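Local coordinates for putative uncharacterized protein (PDB 2Z99), which probably takes part in chromosome segregation and condensation during cell division, as a winged-helix subunit of the SMC-ScpA-ScpB complex, at residues L16-E21 and K50-M54; D62-D66 and Y77-F82; E104-V108 and V120-R124; R138-V144 and F155-F161. All coordinates share one frame. Residues are numbered along the deposited sequence.

In the fold
The four contacts fall into two groups at opposite sides of the chain's centre, one in each winged-helix domain. Contacts 1 and 2 belong to the N-terminal half, their centres about 17 Å apart: contact 1, the buried one of the four, is a helix-helix crossing without hydrogen bonds, contact 2 a partly buried hairpin base rich in charge, and both reach the second subunit. Contacts 3 and 4, both partly buried, belong to the C-terminal half and touch each other, Leu106 of helix 100-112 packing on Ile141, Thr157 and Phe161. Contact 3 likewise joins helices without hydrogen bonds, whereas contact 4 is a wing hairpin held by backbone hydrogen bonds and a threonine cap. Neither is touched by the second subunit.

Contact 1: residues L16-E21 and K50-M54; sequences LKRVLE and KLQLM
In the N-terminal winged-helix domain, helix 13-26 crosses helix 44-60 within a three-helix bundle, and the segments 16-21 and 50-54 form the crossing. Both are regular alpha-helix; their axes approach to 10.7 Å at a signed angle of -81°, nearly perpendicular. The nearest CA atoms pair Lys17 with Lys50 (7.1 Å) and Leu20 with Leu51 (7.9 Å). The contact covers 327 Å² and has no hydrogen bond between the segments, so van der Waals packing, mostly of side chains, joins them. Among the apolar contacts, Leu20 (chi1 m, chi2 t) sets CD1 4.1 Å from Leu51 CD2 and CB 4.0 Å from Met54 SD. Helix 33-40 completes this core, Leu36 touching both Leu20 and Leu51. The aliphatic part of Lys50 does the work of a hydrophobic side chain: its CG lies 3.4 Å from Leu20 CD1 and its CD 3.4 Å from Leu16 CD1. Lys17, chi1 t, runs beside Met54, with Lys17 CD 3.9 Å from Met54 CG. The Glu21 carboxylate is satisfied across the dimer: it accepts from Ser63 and Gly64 of the second subunit and forms a salt bridge with Arg61 of that subunit. Met54 (chi1 m, chi2 t, chi3 p) reaches across to helix 13-26, its CE 3.9 Å from Lys17 O and 3.8 Å from Glu21 CG.

Contact 2: residues D62-D66 and Y77-F82; sequences DSGID and YTRARF
The base of the wing hairpin in the N-terminal winged-helix domain, strands 65-70 and 73-78, brings 62-66 against 77-82. Asp66 and Tyr77 form an antiparallel hydrogen-bonded pair (CA-CA 5.0 Å), with Asp66 N to Tyr77 O and Tyr77 N to Asp66 O both 2.7 Å; Ile65 and Thr78 are the adjacent non-hydrogen-bonded pair (CA-CA 5.1 Å). Beyond the strand ends, Arg79 N still donates to Gly64 O at 2.9 Å. Before the strand, Asp62 has positive phi (53°), and Ser63 makes an ST turn, Ile65 N donating to Ser63 OG at 3.1 Å; that hydroxyl also pairs with Glu21 of the second subunit. Arg79, t at chi1 and chi2 and m at chi3, folds back over 62-66: NE donates to Ser63 O at 2.5 Å, NH2 weakly to Ile65 O at 3.0 Å. Its charge joins a network of salt bridges. Asp62 OD1 to Arg79 NE (3.9 Å) and Asp66 OD2 to Arg79 NH1 (3.6 Å) are long, out-of-plane pairings; Asp66 also binds Arg68. Arg81, chi1 p, reaches Glu15 of the second subunit, while Arg81 NH1 meets Asp62 OD2 at 2.7 Å. Phe82, N-cap of helix 83-94, brings CE2 3.7 Å from Gly64 CA. One water donates to Asp66 OD1 at 2.7 Å and accepts from Arg79 NH2 at 3.1 Å.

Contact 3: residues E104-V108 and V120-R124; sequences ETLAV and VSAVR
A helix-helix contact without hydrogen bonds, partly buried, joins helix 100-112 to the short helix 117-124 in the C-terminal domain. Segments 104-108 and 120-124 are both alpha-helical, their axes 10.1 Å apart at closest approach and crossing at 123°, so the chain returns obliquely antiparallel. Val108 lies against Val120 (CA-CA 6.6 Å) and Thr105 against Arg124 (CA-CA 6.9 Å). Val108, chi1 t, is the apolar centre: its CG1 is 4.2 Å from Val120 CG2, and its CG2 4.0 Å from Val123 CG1. Arg124, m at chi1, chi2 and chi3, folds against the near side of helix 100-112, bringing its CD 4.2 Å from Val108 CG2 and its NE 4.0 Å from Glu104 CB. Thr105 OG1 approaches Val120 CG1 at 4.0 Å, and the threonine also packs on Val131 and Leu135 of helix 129-137. Three helices thus meet around Thr105, an arrangement characteristic of the helical bundle of a winged-helix domain.

Contact 4: residues R138-V144 and F155-F161; sequences RGLITEV and FATTELF
The wing of the C-terminal winged-helix domain is an antiparallel hairpin, strands 141-146 and 153-157, entered from helix 129-137 and left into helix 159-165. Gly139 (phi 62°) ends the first helix in a Schellman motif. Ile141-Thr157 (CA-CA 4.1 Å) and Glu143-Phe155 (CA-CA 4.7 Å) are non-hydrogen-bonded pairs flanking the hydrogen-bonded pair Thr142-Ala156 (CA-CA 5.7 Å). There Thr142 N donates to Ala156 O at 2.9 Å and Ala156 N to Thr142 O at 3.1 Å. Past the strands, Thr158 N donates to Leu140 O at 3.1 Å, an oxygen that also takes a CA-H...O contact from Thr157 CA at 3.3 Å. Thr157 OG1 is satisfied by Gln113, and Arg138 NH2 by the carbonyl of Thr96. Apolar side chains pack beside this ladder: Ile141 CD1 is 4.2 Å from Phe155 CD2, both side chains also packing against Leu136 of helix 129-137, and Leu140 CD1 is 4.1 Å from Phe161 CB. Phe155 also pairs through its backbone with Val115, placing its strand in the middle of the sheet. At the N-cap, the Thr158 hydroxyl (chi1 p) serves twice, OG1 donating to Gly139 O at 2.6 Å and accepting from Phe161 N at 3.2 Å.

Contact 1: residues L16-E21 and K50-M54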
loop_
_atom_site.group_PDB
_atom_site.type_symbol
_atom_site.label_atom_id
_atom_site.label_comp_id
_atom_site.label_asym_id
_atom_site.label_seq_id
_atom_site.Cartn_x
_atom_site.Cartn_y
_atom_site.Cartn_z
ATOM N N LEU A 16 13.428 15.267 9.967
ATOM C CA LEU A 16 11.977 15.182 10.090
ATOM C C LEU A 16 11.374 14.822 8.736
ATOM O O LEU A 16 10.432 14.030 8.657
ATOM C CB LEU A 16 11.404 16.522 10.555
ATOM C CG LEU A 16 10.176 16.537 11.475
ATOM C CD1 LEU A 16 9.162 17.538 10.935
ATOM C CD2 LEU A 16 9.570 15.158 11.586
ATOM N N LYS A 17 11.919 15.411 7.676
ATOM C CA LYS A 17 11.429 15.147 6.334
ATOM C C LYS A 17 11.618 13.671 5.996
ATOM O O LYS A 17 10.748 13.045 5.396
ATOM C CB LYS A 17 12.157 16.032 5.320
ATOM C CG LYS A 17 11.719 15.833 3.874
ATOM C CD LYS A 17 11.852 17.141 3.092
ATOM C CE LYS A 17 11.603 16.962 1.599
ATOM N NZ LYS A 17 12.773 16.354 0.904
ATOM N N ARG A 18 12.754 13.115 6.402
ATOM C CA ARG A 18 13.043 11.713 6.133
ATOM C C ARG A 18 12.054 10.815 6.851
ATOM O O ARG A 18 11.373 10.006 6.223
ATOM C CB ARG A 18 14.458 11.376 6.580
ATOM C CG ARG A 18 15.509 12.203 5.879
ATOM C CD ARG A 18 16.892 11.785 6.302
ATOM N NE ARG A 18 17.889 12.441 5.475
ATOM C CZ ARG A 18 18.705 13.398 5.903
ATOM N NH1 ARG A 18 18.656 13.818 7.163
ATOM N NH2 ARG A 18 19.566 13.940 5.057
ATOM N N VAL A 19 11.979 10.948 8.171
ATOM C CA VAL A 19 11.059 10.148 8.953
ATOM C C VAL A 19 9.653 10.219 8.339
ATOM O O VAL A 19 9.016 9.187 8.129
ATOM C CB VAL A 19 11.009 10.640 10.415
ATOM C CG1 VAL A 19 10.066 9.770 11.216
ATOM C CG2 VAL A 19 12.396 10.596 11.033
ATOM N N LEU A 20 9.178 11.421 8.019
ATOM C CA LEU A 20 7.847 11.563 7.445
ATOM C C LEU A 20 7.687 10.841 6.107
ATOM O O LEU A 20 6.581 10.413 5.759
ATOM C CB LEU A 20 7.470 13.042 7.292
ATOM C CG LEU A 20 7.237 13.800 8.611
ATOM C CD1 LEU A 20 6.797 15.250 8.344
ATOM C CD2 LEU A 20 6.169 13.074 9.425
ATOM N N GLU A 21 8.778 10.713 5.359
ATOM C CA GLU A 21 8.723 10.021 4.078
ATOM C C GLU A 21 8.516 8.531 4.357
ATOM O O GLU A 21 7.692 7.883 3.737
ATOM C CB GLU A 21 10.030 10.209 3.280
ATOM C CG GLU A 21 10.286 11.625 2.765
ATOM C CD GLU A 21 11.558 11.727 1.933
ATOM O OE1 GLU A 21 12.616 11.228 2.378
ATOM O OE2 GLU A 21 11.497 12.313 0.835
ATOM N N LYS A 50 5.572 20.965 7.857
ATOM C CA LYS A 50 6.486 20.155 7.067
ATOM C C LYS A 50 5.790 19.409 5.925
ATOM O O LYS A 50 6.284 19.373 4.784
ATOM C CB LYS A 50 7.181 19.155 7.980
ATOM C CG LYS A 50 8.102 18.214 7.250
ATOM C CD LYS A 50 9.534 18.411 7.691
ATOM C CE LYS A 50 10.090 19.728 7.207
ATOM N NZ LYS A 50 10.404 19.641 5.761
ATOM N N LEU A 51 4.641 18.815 6.236
ATOM C CA LEU A 51 3.886 18.062 5.250
ATOM C C LEU A 51 3.462 18.975 4.113
ATOM O O LEU A 51 3.484 18.574 2.945
ATOM C CB LEU A 51 2.674 17.414 5.916
ATOM C CG LEU A 51 2.998 16.266 6.883
ATOM C CD1 LEU A 51 1.830 16.010 7.807
ATOM C CD2 LEU A 51 3.337 15.004 6.088
ATOM N N GLN A 52 3.101 20.211 4.441
ATOM C CA GLN A 52 2.677 21.143 3.406
ATOM C C GLN A 52 3.872 21.643 2.605
ATOM O O GLN A 52 3.736 22.054 1.451
ATOM C CB GLN A 52 1.915 22.315 4.020
ATOM C CG GLN A 52 0.426 22.314 3.678
ATOM C CD GLN A 52 0.160 22.410 2.177
ATOM O OE1 GLN A 52 0.520 23.400 1.531
ATOM N NE2 GLN A 52 -0.468 21.377 1.618
ATOM N N LEU A 53 5.051 21.605 3.212
ATOM C CA LEU A 53 6.250 22.031 2.502
ATOM C C LEU A 53 6.698 20.875 1.590
ATOM O O LEU A 53 7.107 21.093 0.441
ATOM C CB LEU A 53 7.357 22.406 3.489
ATOM C CG LEU A 53 8.698 22.734 2.820
ATOM C CD1 LEU A 53 8.497 23.823 1.785
ATOM C CD2 LEU A 53 9.716 23.157 3.869
ATOM N N MET A 54 6.613 19.649 2.102
ATOM C CA MET A 54 6.960 18.472 1.306
ATOM C C MET A 54 5.960 18.357 0.156
ATOM O O MET A 54 6.321 17.972 -0.949
ATOM C CB MET A 54 6.902 17.209 2.163
ATOM C CG MET A 54 7.917 17.194 3.277
ATOM S SD MET A 54 7.681 15.828 4.401
ATOM C CE MET A 54 7.795 14.423 3.198
#

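Contact 2: residues D62-D66 and Y77-F82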
loop_
_atom_site.group_PDB
_atom_site.type_symbol
_atom_site.label_atom_id
_atom_site.label_comp_id
_atom_site.label_asym_id
_atom_site.label_seq_id
_atom_site.Cartn_x
_atom_site.Cartn_y
_atom_site.Cartn_z
ATOM N N ASP A 62 6.570 18.567 -10.126
ATOM C CA ASP A 62 5.569 17.778 -10.818
ATOM C C ASP A 62 5.857 16.302 -10.622
ATOM O O ASP A 62 5.848 15.519 -11.577
ATOM C CB ASP A 62 5.572 18.123 -12.306
ATOM C CG ASP A 62 4.235 17.867 -12.952
ATOM O OD1 ASP A 62 3.265 17.627 -12.207
ATOM O OD2 ASP A 62 4.134 17.922 -14.194
ATOM N N SER A 63 6.106 15.923 -9.376
ATOM C CA SER A 63 6.418 14.544 -9.070
ATOM C C SER A 63 5.290 13.580 -9.446
ATOM O O SER A 63 4.147 13.992 -9.665
ATOM C CB SER A 63 6.743 14.398 -7.586
ATOM O OG SER A 63 7.054 13.048 -7.297
ATOM N N GLY A 64 5.625 12.295 -9.541
ATOM C CA GLY A 64 4.616 11.296 -9.846
ATOM C C GLY A 64 3.773 11.132 -8.590
ATOM O O GLY A 64 2.605 10.738 -8.634
ATOM N N ILE A 65 4.389 11.458 -7.461
ATOM C CA ILE A 65 3.751 11.379 -6.157
ATOM C C ILE A 65 3.200 12.740 -5.732
ATOM O O ILE A 65 3.893 13.765 -5.818
ATOM C CB ILE A 65 4.753 10.892 -5.089
ATOM C CG1 ILE A 65 5.292 9.514 -5.473
ATOM C CG2 ILE A 65 4.083 10.852 -3.724
ATOM C CD1 ILE A 65 6.388 9.002 -4.558
ATOM N N ASP A 66 1.947 12.744 -5.283
ATOM C CA ASP A 66 1.292 13.967 -4.838
ATOM C C ASP A 66 0.763 13.779 -3.424
ATOM O O ASP A 66 -0.179 13.013 -3.201
ATOM C CB ASP A 66 0.130 14.326 -5.758
ATOM C CG ASP A 66 -0.511 15.642 -5.383
ATOM O OD1 ASP A 66 -0.057 16.251 -4.400
ATOM O OD2 ASP A 66 -1.460 16.079 -6.065
ATOM N N TYR A 77 -0.600 10.349 -2.878
ATOM C CA TYR A 77 -1.431 9.916 -3.993
ATOM C C TYR A 77 -0.656 9.975 -5.312
ATOM O O TYR A 77 0.423 10.564 -5.402
ATOM C CB TYR A 77 -2.660 10.822 -4.149
ATOM C CG TYR A 77 -3.612 10.812 -2.981
ATOM C CD1 TYR A 77 -3.185 11.187 -1.710
ATOM C CD2 TYR A 77 -4.935 10.394 -3.139
ATOM C CE1 TYR A 77 -4.045 11.142 -0.617
ATOM C CE2 TYR A 77 -5.810 10.345 -2.050
ATOM C CZ TYR A 77 -5.357 10.717 -0.791
ATOM O OH TYR A 77 -6.198 10.645 0.297
ATOM N N THR A 78 -1.227 9.353 -6.336
ATOM C CA THR A 78 -0.661 9.376 -7.675
ATOM C C THR A 78 -1.112 10.712 -8.275
ATOM O O THR A 78 -2.296 11.058 -8.214
ATOM C CB THR A 78 -1.215 8.221 -8.506
ATOM O OG1 THR A 78 -0.287 7.132 -8.467
ATOM C CG2 THR A 78 -1.484 8.662 -9.944
ATOM N N ARG A 79 -0.178 11.473 -8.834
ATOM C CA ARG A 79 -0.532 12.764 -9.407
ATOM C C ARG A 79 -1.448 12.551 -10.605
ATOM O O ARG A 79 -1.190 11.702 -11.461
ATOM C CB ARG A 79 0.737 13.536 -9.796
ATOM C CG ARG A 79 0.525 15.033 -9.966
ATOM C CD ARG A 79 1.853 15.797 -10.060
ATOM N NE ARG A 79 2.596 15.815 -8.795
ATOM C CZ ARG A 79 2.330 16.621 -7.772
ATOM N NH1 ARG A 79 1.342 17.500 -7.846
ATOM N NH2 ARG A 79 3.041 16.535 -6.660
ATOM N N ALA A 80 -2.530 13.324 -10.645
ATOM C CA ALA A 80 -3.551 13.237 -11.695
ATOM C C ALA A 80 -3.118 12.797 -13.095
ATOM O O ALA A 80 -3.482 11.707 -13.549
ATOM C CB ALA A 80 -4.305 14.570 -11.795
ATOM N N ARG A 81 -2.359 13.649 -13.778
ATOM C CA ARG A 81 -1.910 13.364 -15.133
ATOM C C ARG A 81 -1.320 11.979 -15.362
ATOM O O ARG A 81 -1.242 11.528 -16.492
ATOM C CB ARG A 81 -0.899 14.433 -15.600
ATOM C CG ARG A 81 0.288 14.656 -14.650
ATOM C CD ARG A 81 1.281 15.716 -15.170
ATOM N NE ARG A 81 1.992 15.238 -16.347
ATOM C CZ ARG A 81 3.314 15.180 -16.458
ATOM N NH1 ARG A 81 4.090 15.587 -15.465
ATOM N NH2 ARG A 81 3.857 14.652 -17.544
ATOM N N PHE A 82 -0.914 11.291 -14.307
ATOM C CA PHE A 82 -0.313 9.983 -14.497
ATOM C C PHE A 82 -1.273 8.794 -14.394
ATOM O O PHE A 82 -0.840 7.637 -14.426
ATOM C CB PHE A 82 0.850 9.816 -13.513
ATOM C CG PHE A 82 1.918 10.865 -13.661
ATOM C CD1 PHE A 82 2.713 10.910 -14.799
ATOM C CD2 PHE A 82 2.107 11.830 -12.673
ATOM C CE1 PHE A 82 3.678 11.899 -14.954
ATOM C CE2 PHE A 82 3.068 12.824 -12.815
ATOM C CZ PHE A 82 3.860 12.860 -13.960
HETATM O O HOH W 1 2.389 17.094 -3.710
#

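Contact 3: residues E104-V108 and V120-R124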
loop_
_atom_site.group_PDB
_atom_site.type_symbol
_atom_site.label_atom_id
_atom_site.label_comp_id
_atom_site.label_asym_id
_atom_site.label_seq_id
_atom_site.Cartn_x
_atom_site.Cartn_y
_atom_site.Cartn_z
ATOM N N GLU A 104 1.099 -23.523 -28.601
ATOM C CA GLU A 104 1.064 -24.685 -29.468
ATOM C C GLU A 104 -0.141 -24.592 -30.399
ATOM O O GLU A 104 0.000 -24.647 -31.615
ATOM C CB GLU A 104 0.940 -25.950 -28.623
ATOM C CG GLU A 104 1.849 -27.094 -29.036
ATOM C CD GLU A 104 3.167 -27.094 -28.281
ATOM O OE1 GLU A 104 4.060 -26.295 -28.643
ATOM O OE2 GLU A 104 3.299 -27.887 -27.317
ATOM N N THR A 105 -1.329 -24.448 -29.827
ATOM C CA THR A 105 -2.533 -24.374 -30.638
ATOM C C THR A 105 -2.614 -23.083 -31.424
ATOM O O THR A 105 -3.280 -23.021 -32.455
ATOM C CB THR A 105 -3.826 -24.571 -29.784
ATOM O OG1 THR A 105 -4.831 -23.641 -30.197
ATOM C CG2 THR A 105 -3.542 -24.392 -28.329
ATOM N N LEU A 106 -1.928 -22.053 -30.952
ATOM C CA LEU A 106 -1.939 -20.785 -31.667
ATOM C C LEU A 106 -1.188 -21.042 -32.966
ATOM O O LEU A 106 -1.636 -20.653 -34.041
ATOM C CB LEU A 106 -1.217 -19.699 -30.865
ATOM C CG LEU A 106 -1.564 -18.229 -31.134
ATOM C CD1 LEU A 106 -0.361 -17.396 -30.747
ATOM C CD2 LEU A 106 -1.912 -17.981 -32.593
ATOM N N ALA A 107 -0.048 -21.715 -32.845
ATOM C CA ALA A 107 0.795 -22.043 -33.990
ATOM C C ALA A 107 0.038 -22.876 -35.013
ATOM O O ALA A 107 0.201 -22.692 -36.223
ATOM C CB ALA A 107 2.027 -22.790 -33.530
ATOM N N VAL A 108 -0.789 -23.798 -34.531
ATOM C CA VAL A 108 -1.554 -24.631 -35.433
ATOM C C VAL A 108 -2.449 -23.753 -36.303
ATOM O O VAL A 108 -2.486 -23.918 -37.518
ATOM C CB VAL A 108 -2.405 -25.667 -34.649
ATOM C CG1 VAL A 108 -3.315 -26.437 -35.598
ATOM C CG2 VAL A 108 -1.494 -26.627 -33.927
ATOM N N VAL A 120 -8.027 -28.435 -35.430
ATOM C CA VAL A 120 -7.086 -27.991 -34.420
ATOM C C VAL A 120 -7.128 -29.002 -33.276
ATOM O O VAL A 120 -6.101 -29.384 -32.719
ATOM C CB VAL A 120 -7.453 -26.602 -33.866
ATOM C CG1 VAL A 120 -6.519 -26.246 -32.738
ATOM C CG2 VAL A 120 -7.363 -25.555 -34.969
ATOM N N SER A 121 -8.329 -29.431 -32.929
ATOM C CA SER A 121 -8.500 -30.400 -31.869
ATOM C C SER A 121 -7.818 -31.721 -32.265
ATOM O O SER A 121 -7.125 -32.349 -31.458
ATOM C CB SER A 121 -9.989 -30.608 -31.614
ATOM O OG SER A 121 -10.199 -31.356 -30.442
ATOM N N ALA A 122 -7.997 -32.127 -33.516
ATOM C CA ALA A 122 -7.395 -33.361 -33.990
ATOM C C ALA A 122 -5.878 -33.246 -34.030
ATOM O O ALA A 122 -5.168 -34.099 -33.487
ATOM C CB ALA A 122 -7.929 -33.716 -35.366
ATOM N N VAL A 123 -5.383 -32.191 -34.666
ATOM C CA VAL A 123 -3.945 -31.962 -34.765
ATOM C C VAL A 123 -3.271 -31.876 -33.397
ATOM O O VAL A 123 -2.132 -32.308 -33.241
ATOM C CB VAL A 123 -3.644 -30.670 -35.559
ATOM C CG1 VAL A 123 -2.181 -30.263 -35.399
ATOM C CG2 VAL A 123 -3.960 -30.892 -37.022
ATOM N N ARG A 124 -3.958 -31.319 -32.407
ATOM C CA ARG A 124 -3.376 -31.208 -31.076
ATOM C C ARG A 124 -3.586 -32.515 -30.305
ATOM O O ARG A 124 -2.846 -32.831 -29.367
ATOM C CB ARG A 124 -4.016 -30.055 -30.295
ATOM C CG ARG A 124 -3.604 -28.642 -30.716
ATOM C CD ARG A 124 -2.299 -28.180 -30.070
ATOM N NE ARG A 124 -2.238 -28.350 -28.607
ATOM C CZ ARG A 124 -3.130 -27.875 -27.734
ATOM N NH1 ARG A 124 -4.185 -27.188 -28.150
ATOM N NH2 ARG A 124 -2.962 -28.071 -26.432
#

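Contact 4: residues R138-V144 and F155-F161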
loop_
_atom_site.group_PDB
_atom_site.type_symbol
_atom_site.label_atom_id
_atom_site.label_comp_id
_atom_site.label_asym_id
_atom_site.label_seq_id
_atom_site.Cartn_x
_atom_site.Cartn_y
_atom_site.Cartn_z
ATOM N N ARG A 138 -8.353 -12.742 -26.382
ATOM C CA ARG A 138 -7.140 -11.935 -26.462
ATOM C C ARG A 138 -6.901 -11.422 -27.875
ATOM O O ARG A 138 -5.855 -10.823 -28.148
ATOM C CB ARG A 138 -5.916 -12.736 -26.027
ATOM C CG ARG A 138 -5.969 -13.239 -24.615
ATOM C CD ARG A 138 -4.634 -13.826 -24.229
ATOM N NE ARG A 138 -4.668 -14.355 -22.873
ATOM C CZ ARG A 138 -3.584 -14.570 -22.137
ATOM N NH1 ARG A 138 -2.385 -14.295 -22.635
ATOM N NH2 ARG A 138 -3.701 -15.065 -20.910
ATOM N N GLY A 139 -7.858 -11.679 -28.768
ATOM C CA GLY A 139 -7.759 -11.223 -30.143
ATOM C C GLY A 139 -6.603 -11.759 -30.960
ATOM O O GLY A 139 -6.204 -11.130 -31.945
ATOM N N LEU A 140 -6.046 -12.902 -30.572
ATOM C CA LEU A 140 -4.946 -13.477 -31.341
ATOM C C LEU A 140 -5.453 -14.224 -32.578
ATOM O O LEU A 140 -4.716 -14.422 -33.546
ATOM C CB LEU A 140 -4.106 -14.416 -30.470
ATOM C CG LEU A 140 -3.062 -13.752 -29.571
ATOM C CD1 LEU A 140 -2.316 -12.677 -30.360
ATOM C CD2 LEU A 140 -3.746 -13.142 -28.376
ATOM N N ILE A 141 -6.713 -14.642 -32.542
ATOM C CA ILE A 141 -7.320 -15.350 -33.667
ATOM C C ILE A 141 -8.762 -14.917 -33.706
ATOM O O ILE A 141 -9.260 -14.325 -32.751
ATOM C CB ILE A 141 -7.288 -16.906 -33.500
ATOM C CG1 ILE A 141 -8.166 -17.318 -32.308
ATOM C CG2 ILE A 141 -5.844 -17.392 -33.357
ATOM C CD1 ILE A 141 -8.317 -18.822 -32.119
ATOM N N THR A 142 -9.437 -15.211 -34.805
ATOM C CA THR A 142 -10.841 -14.848 -34.930
ATOM C C THR A 142 -11.539 -15.681 -35.985
ATOM O O THR A 142 -10.891 -16.326 -36.805
ATOM C CB THR A 142 -11.005 -13.370 -35.305
ATOM O OG1 THR A 142 -12.384 -13.002 -35.177
ATOM C CG2 THR A 142 -10.546 -13.129 -36.740
ATOM N N GLU A 143 -12.866 -15.666 -35.954
ATOM C CA GLU A 143 -13.651 -16.413 -36.925
ATOM C C GLU A 143 -13.567 -15.714 -38.280
ATOM O O GLU A 143 -13.807 -14.509 -38.380
ATOM C CB GLU A 143 -15.117 -16.518 -36.478
ATOM C CG GLU A 143 -15.320 -17.218 -35.136
ATOM C CD GLU A 143 -15.328 -16.255 -33.958
ATOM O OE1 GLU A 143 -14.621 -15.221 -34.020
ATOM O OE2 GLU A 143 -16.034 -16.540 -32.960
ATOM N N VAL A 144 -13.218 -16.473 -39.317
ATOM C CA VAL A 144 -13.100 -15.930 -40.661
ATOM C C VAL A 144 -14.303 -16.275 -41.525
ATOM O O VAL A 144 -14.872 -15.406 -42.180
ATOM C CB VAL A 144 -11.832 -16.445 -41.350
ATOM C CG1 VAL A 144 -11.812 -16.002 -42.797
ATOM C CG2 VAL A 144 -10.613 -15.919 -40.624
ATOM N N PHE A 155 -11.008 -20.481 -38.760
ATOM C CA PHE A 155 -10.299 -19.479 -37.968
ATOM C C PHE A 155 -9.013 -19.001 -38.605
ATOM O O PHE A 155 -8.450 -19.659 -39.479
ATOM C CB PHE A 155 -9.950 -20.024 -36.569
ATOM C CG PHE A 155 -11.141 -20.258 -35.690
ATOM C CD1 PHE A 155 -11.906 -21.410 -35.824
ATOM C CD2 PHE A 155 -11.532 -19.296 -34.765
ATOM C CE1 PHE A 155 -13.038 -21.601 -35.057
ATOM C CE2 PHE A 155 -12.667 -19.476 -33.990
ATOM C CZ PHE A 155 -13.422 -20.626 -34.134
ATOM N N ALA A 156 -8.545 -17.848 -38.141
ATOM C CA ALA A 156 -7.303 -17.290 -38.635
ATOM C C ALA A 156 -6.702 -16.390 -37.579
ATOM O O ALA A 156 -7.389 -15.930 -36.665
ATOM C CB ALA A 156 -7.546 -16.506 -39.914
ATOM N N THR A 157 -5.405 -16.158 -37.699
ATOM C CA THR A 157 -4.708 -15.290 -36.781
ATOM C C THR A 157 -5.059 -13.876 -37.210
ATOM O O THR A 157 -5.173 -13.593 -38.401
ATOM C CB THR A 157 -3.198 -15.489 -36.875
ATOM O OG1 THR A 157 -2.767 -15.272 -38.225
ATOM C CG2 THR A 157 -2.825 -16.897 -36.454
ATOM N N THR A 158 -5.244 -12.997 -36.236
ATOM C CA THR A 158 -5.596 -11.617 -36.510
ATOM C C THR A 158 -4.380 -10.828 -36.965
ATOM O O THR A 158 -3.339 -11.398 -37.277
ATOM C CB THR A 158 -6.157 -10.956 -35.257
ATOM O OG1 THR A 158 -5.131 -10.883 -34.258
ATOM C CG2 THR A 158 -7.331 -11.769 -34.717
ATOM N N GLU A 159 -4.528 -9.508 -37.007
ATOM C CA GLU A 159 -3.447 -8.612 -37.397
ATOM C C GLU A 159 -2.610 -8.375 -36.141
ATOM O O GLU A 159 -1.382 -8.289 -36.196
ATOM C CB GLU A 159 -4.018 -7.283 -37.892
ATOM C CG GLU A 159 -5.048 -7.405 -39.009
ATOM C CD GLU A 159 -4.465 -7.970 -40.293
ATOM O OE1 GLU A 159 -3.495 -7.376 -40.820
ATOM O OE2 GLU A 159 -4.981 -9.003 -40.776
ATOM N N LEU A 160 -3.298 -8.273 -35.010
ATOM C CA LEU A 160 -2.659 -8.059 -33.720
ATOM C C LEU A 160 -1.670 -9.193 -33.463
ATOM O O LEU A 160 -0.633 -8.995 -32.825
ATOM C CB LEU A 160 -3.724 -8.018 -32.621
ATOM C CG LEU A 160 -3.354 -7.458 -31.247
ATOM C CD1 LEU A 160 -4.608 -7.411 -30.389
ATOM C CD2 LEU A 160 -2.276 -8.307 -30.591
ATOM N N PHE A 161 -2.002 -10.382 -33.959
ATOM C CA PHE A 161 -1.141 -11.550 -33.806
ATOM C C PHE A 161 0.200 -11.266 -34.473
ATOM O O PHE A 161 1.263 -11.586 -33.938
ATOM C CB PHE A 161 -1.787 -12.772 -34.462
ATOM C CG PHE A 161 -0.814 -13.862 -34.797
ATOM C CD1 PHE A 161 -0.244 -14.638 -33.798
ATOM C CD2 PHE A 161 -0.441 -14.091 -36.117
ATOM C CE1 PHE A 161 0.685 -15.623 -34.109
ATOM C CE2 PHE A 161 0.487 -15.074 -36.441
ATOM C CZ PHE A 161 1.052 -15.843 -35.435
#